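Local coordinates for protein OXA-46 oxacillinase (Pseudomonas aeruginosa, PDB 3IF6) that probably hydrolyses the amide bond of beta-lactam antibiotics as a class D serine beta-lactamase, giving a substituted beta-amino acid, at residues Val124-Ala129 with Asp157-Gly162. Numbering follows the deposited sequence.
Sequences VYELFA and DYWIDG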
ATOM      1  N   VAL B 124       6.955   2.352  21.596  1.00 31.07           N
ATOM      2  CA  VAL B 124       6.835   1.118  20.823  1.00 31.38           C
ATOM      3  C   VAL B 124       8.176   0.694  20.206  1.00 32.10           C
ATOM      4  O   VAL B 124       8.594  -0.483  20.322  1.00 32.62           O
ATOM      5  CB  VAL B 124       5.672   1.186  19.733  1.00 31.65           C
ATOM      6  CG1 VAL B 124       5.782   0.022  18.712  1.00 30.36           C
ATOM      7  CG2 VAL B 124       4.297   1.221  20.398  1.00 29.06           C
ATOM      8  N   TYR B 125       8.847   1.645  19.561  1.00 32.08           N
ATOM      9  CA  TYR B 125      10.075   1.344  18.853  1.00 32.31           C
ATOM     10  C   TYR B 125      11.219   1.182  19.828  1.00 33.29           C
ATOM     11  O   TYR B 125      12.228   0.553  19.499  1.00 33.60           O
ATOM     12  CB  TYR B 125      10.371   2.416  17.797  1.00 32.21           C
ATOM     13  CG  TYR B 125       9.567   2.191  16.547  1.00 30.97           C
ATOM     14  CD1 TYR B 125       8.410   2.930  16.294  1.00 29.56           C
ATOM     15  CD2 TYR B 125       9.933   1.194  15.644  1.00 30.09           C
ATOM     16  CE1 TYR B 125       7.655   2.698  15.165  1.00 28.70           C
ATOM     17  CE2 TYR B 125       9.178   0.948  14.528  1.00 32.71           C
ATOM     18  CZ  TYR B 125       8.042   1.714  14.300  1.00 30.75           C
ATOM     19  OH  TYR B 125       7.321   1.460  13.207  1.00 31.07           O
ATOM     20  N   GLU B 126      11.051   1.751  21.019  1.00 33.78           N
ATOM     21  CA  GLU B 126      11.982   1.557  22.126  1.00 34.96           C
ATOM     22  C   GLU B 126      11.831   0.168  22.735  1.00 35.94           C
ATOM     23  O   GLU B 126      12.840  -0.477  23.025  1.00 36.32           O
ATOM     24  CB  GLU B 126      11.784   2.622  23.197  1.00 34.84           C
ATOM     25  CG  GLU B 126      12.382   3.918  22.793  1.00 34.51           C
ATOM     26  CD  GLU B 126      12.236   4.990  23.805  1.00 34.86           C
ATOM     27  OE1 GLU B 126      11.436   4.838  24.750  1.00 35.03           O
ATOM     28  OE2 GLU B 126      12.943   6.004  23.645  1.00 34.87           O
ATOM     29  N   LEU B 127      10.587  -0.286  22.913  1.00 36.75           N
ATOM     30  CA  LEU B 127      10.324  -1.680  23.292  1.00 37.86           C
ATOM     31  C   LEU B 127      10.790  -2.708  22.226  1.00 38.67           C
ATOM     32  O   LEU B 127      11.221  -3.803  22.580  1.00 38.91           O
ATOM     33  CB  LEU B 127       8.846  -1.897  23.682  1.00 37.65           C
ATOM     34  CG  LEU B 127       8.257  -3.325  23.770  1.00 37.31           C
ATOM     35  CD1 LEU B 127       8.918  -4.207  24.867  1.00 37.48           C
ATOM     36  CD2 LEU B 127       6.744  -3.256  23.957  1.00 37.24           C
ATOM     37  N   PHE B 128      10.695  -2.370  20.937  1.00 39.63           N
ATOM     38  CA  PHE B 128      11.242  -3.242  19.888  1.00 40.49           C
ATOM     39  C   PHE B 128      12.750  -3.358  20.117  1.00 42.08           C
ATOM     40  O   PHE B 128      13.307  -4.454  20.061  1.00 42.09           O
ATOM     41  CB  PHE B 128      11.034  -2.668  18.486  1.00 40.11           C
ATOM     42  CG  PHE B 128       9.616  -2.738  17.957  1.00 39.72           C
ATOM     43  CD1 PHE B 128       8.644  -3.532  18.546  1.00 39.76           C
ATOM     44  CD2 PHE B 128       9.283  -2.027  16.796  1.00 38.79           C
ATOM     45  CE1 PHE B 128       7.339  -3.573  18.004  1.00 40.51           C
ATOM     46  CE2 PHE B 128       7.988  -2.070  16.245  1.00 36.89           C
ATOM     47  CZ  PHE B 128       7.022  -2.836  16.846  1.00 38.53           C
ATOM     48  N   ALA B 129      13.395  -2.206  20.352  1.00 42.82           N
ATOM     49  CA  ALA B 129      14.829  -2.114  20.573  1.00 43.76           C
ATOM     50  C   ALA B 129      15.261  -2.981  21.752  1.00 44.79           C
ATOM     51  O   ALA B 129      16.238  -3.721  21.649  1.00 44.78           O
ATOM     52  CB  ALA B 129      15.238  -0.664  20.790  1.00 43.37           C
ATOM     53  N   ASP B 157      18.559   5.094  22.222  1.00 41.17           N
ATOM     54  CA  ASP B 157      17.832   5.260  20.951  1.00 38.68           C
ATOM     55  C   ASP B 157      18.827   5.606  19.828  1.00 38.15           C
ATOM     56  O   ASP B 157      18.968   6.782  19.413  1.00 37.70           O
ATOM     57  CB  ASP B 157      16.734   6.333  21.072  1.00 37.97           C
ATOM     58  CG  ASP B 157      15.552   5.909  21.985  1.00 36.87           C
ATOM     59  OD1 ASP B 157      14.480   6.572  21.933  1.00 33.39           O
ATOM     60  OD2 ASP B 157      15.681   4.942  22.774  1.00 31.88           O
ATOM     61  N   TYR B 158      19.516   4.582  19.327  1.00 36.72           N
ATOM     62  CA  TYR B 158      20.684   4.813  18.465  1.00 36.04           C
ATOM     63  C   TYR B 158      20.386   5.483  17.106  1.00 35.90           C
ATOM     64  O   TYR B 158      21.284   6.034  16.463  1.00 35.89           O
ATOM     65  CB  TYR B 158      21.465   3.528  18.270  1.00 35.92           C
ATOM     66  CG  TYR B 158      20.687   2.418  17.604  1.00 35.92           C
ATOM     67  CD1 TYR B 158      20.675   2.287  16.223  1.00 34.08           C
ATOM     68  CD2 TYR B 158      19.987   1.466  18.368  1.00 37.09           C
ATOM     69  CE1 TYR B 158      19.979   1.260  15.612  1.00 34.34           C
ATOM     70  CE2 TYR B 158      19.260   0.442  17.760  1.00 35.53           C
ATOM     71  CZ  TYR B 158      19.281   0.344  16.386  1.00 35.10           C
ATOM     72  OH  TYR B 158      18.595  -0.666  15.775  1.00 35.85           O
ATOM     73  N   TRP B 159      19.116   5.442  16.700  1.00 34.17           N
ATOM     74  CA  TRP B 159      18.667   5.956  15.440  1.00 32.31           C
ATOM     75  C   TRP B 159      18.392   7.483  15.469  1.00 32.32           C
ATOM     76  O   TRP B 159      18.214   8.091  14.424  1.00 32.34           O
ATOM     77  CB  TRP B 159      17.405   5.189  15.061  1.00 31.76           C
ATOM     78  CG  TRP B 159      16.335   5.222  16.158  1.00 30.60           C
ATOM     79  CD1 TRP B 159      15.387   6.184  16.326  1.00 29.15           C
ATOM     80  CD2 TRP B 159      16.133   4.272  17.226  1.00 28.79           C
ATOM     81  NE1 TRP B 159      14.618   5.906  17.424  1.00 29.24           N
ATOM     82  CE2 TRP B 159      15.045   4.738  17.994  1.00 29.85           C
ATOM     83  CE3 TRP B 159      16.760   3.077  17.603  1.00 28.81           C
ATOM     84  CZ2 TRP B 159      14.565   4.046  19.133  1.00 30.09           C
ATOM     85  CZ3 TRP B 159      16.296   2.399  18.726  1.00 29.24           C
ATOM     86  CH2 TRP B 159      15.200   2.874  19.467  1.00 30.42           C
ATOM     87  N   ILE B 160      18.360   8.094  16.651  1.00 32.01           N
ATOM     88  CA  ILE B 160      18.176   9.546  16.793  1.00 31.84           C
ATOM     89  C   ILE B 160      19.225  10.252  17.723  1.00 32.69           C
ATOM     90  O   ILE B 160      19.380  11.491  17.685  1.00 32.44           O
ATOM     91  CB  ILE B 160      16.703   9.894  17.262  1.00 31.96           C
ATOM     92  CG1 ILE B 160      16.335  11.361  16.929  1.00 31.82           C
ATOM     93  CG2 ILE B 160      16.488   9.553  18.749  1.00 30.16           C
ATOM     94  CD1 ILE B 160      14.838  11.636  16.879  1.00 31.15           C
ATOM     95  N   ASP B 161      19.925   9.481  18.554  1.00 32.97           N
ATOM     96  CA  ASP B 161      20.846  10.065  19.563  1.00 33.73           C
ATOM     97  C   ASP B 161      22.257  10.390  19.027  1.00 34.16           C
ATOM     98  O   ASP B 161      23.096  10.916  19.761  1.00 33.69           O
ATOM     99  CB  ASP B 161      20.938   9.170  20.831  1.00 33.71           C
ATOM    100  CG  ASP B 161      21.738   7.875  20.602  1.00 32.64           C
ATOM    101  OD1 ASP B 161      22.263   7.647  19.503  1.00 36.18           O
ATOM    102  OD2 ASP B 161      21.844   7.054  21.517  1.00 33.16           O
ATOM    103  N   GLY B 162      22.512  10.040  17.764  1.00 35.29           N
ATOM    104  CA  GLY B 162      23.751  10.367  17.087  1.00 36.70           C
ATOM    105  C   GLY B 162      24.575   9.138  16.775  1.00 38.52           C
ATOM    106  O   GLY B 162      25.429   9.158  15.880  1.00 38.19           O
TER
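The six-membered end of the Trp-159 indole is directed at one side of helix 122-144. CH2 lies 3.8 Å from Ala-129 CB, and CZ3 is equally near that methyl group, which sits at the ring edge close to its plane. CH2 also comes within 3.8 Å of the carbonyl O of Tyr-125, an oxygen already engaged as helical acceptor for the N-H of Ala-129. Trp-159 takes the crowded first torsion, CG between backbone N and carbonyl carbon (chi1 54°), which folds the indole back so that Asp-157 CA lies over one face, toward its rim. His-78 of helix 75-84 meets the same indole obliquely.

The polar part brings two acids together. Glu-126, extended beyond CG (chi2 -179°), and Asp-157 cross at about a right angle, their carboxylate planes 68° apart. Glu-126 OE2 is modelled 2.4 Å from Asp-157 OD1, too short to interpret closely. A hexaethylene glycol, probably from the crystallisation liquor, lies near Glu-126. The carbonyl O of Asp-157 accepts from Ile-160 N and Asp-161 N, closing the turn that holds Trp-159.

The indole edge thus packs on the helix, and the Trp-159 side chain lies about 6 Å from that of Ser-72, predicted to carry the acyl-ester intermediate. As in other class D enzymes, this tryptophan probably helps hold the carbamate of Lys-75. With two like charges so close, one acid may be protonated, consistent with a raised pKa.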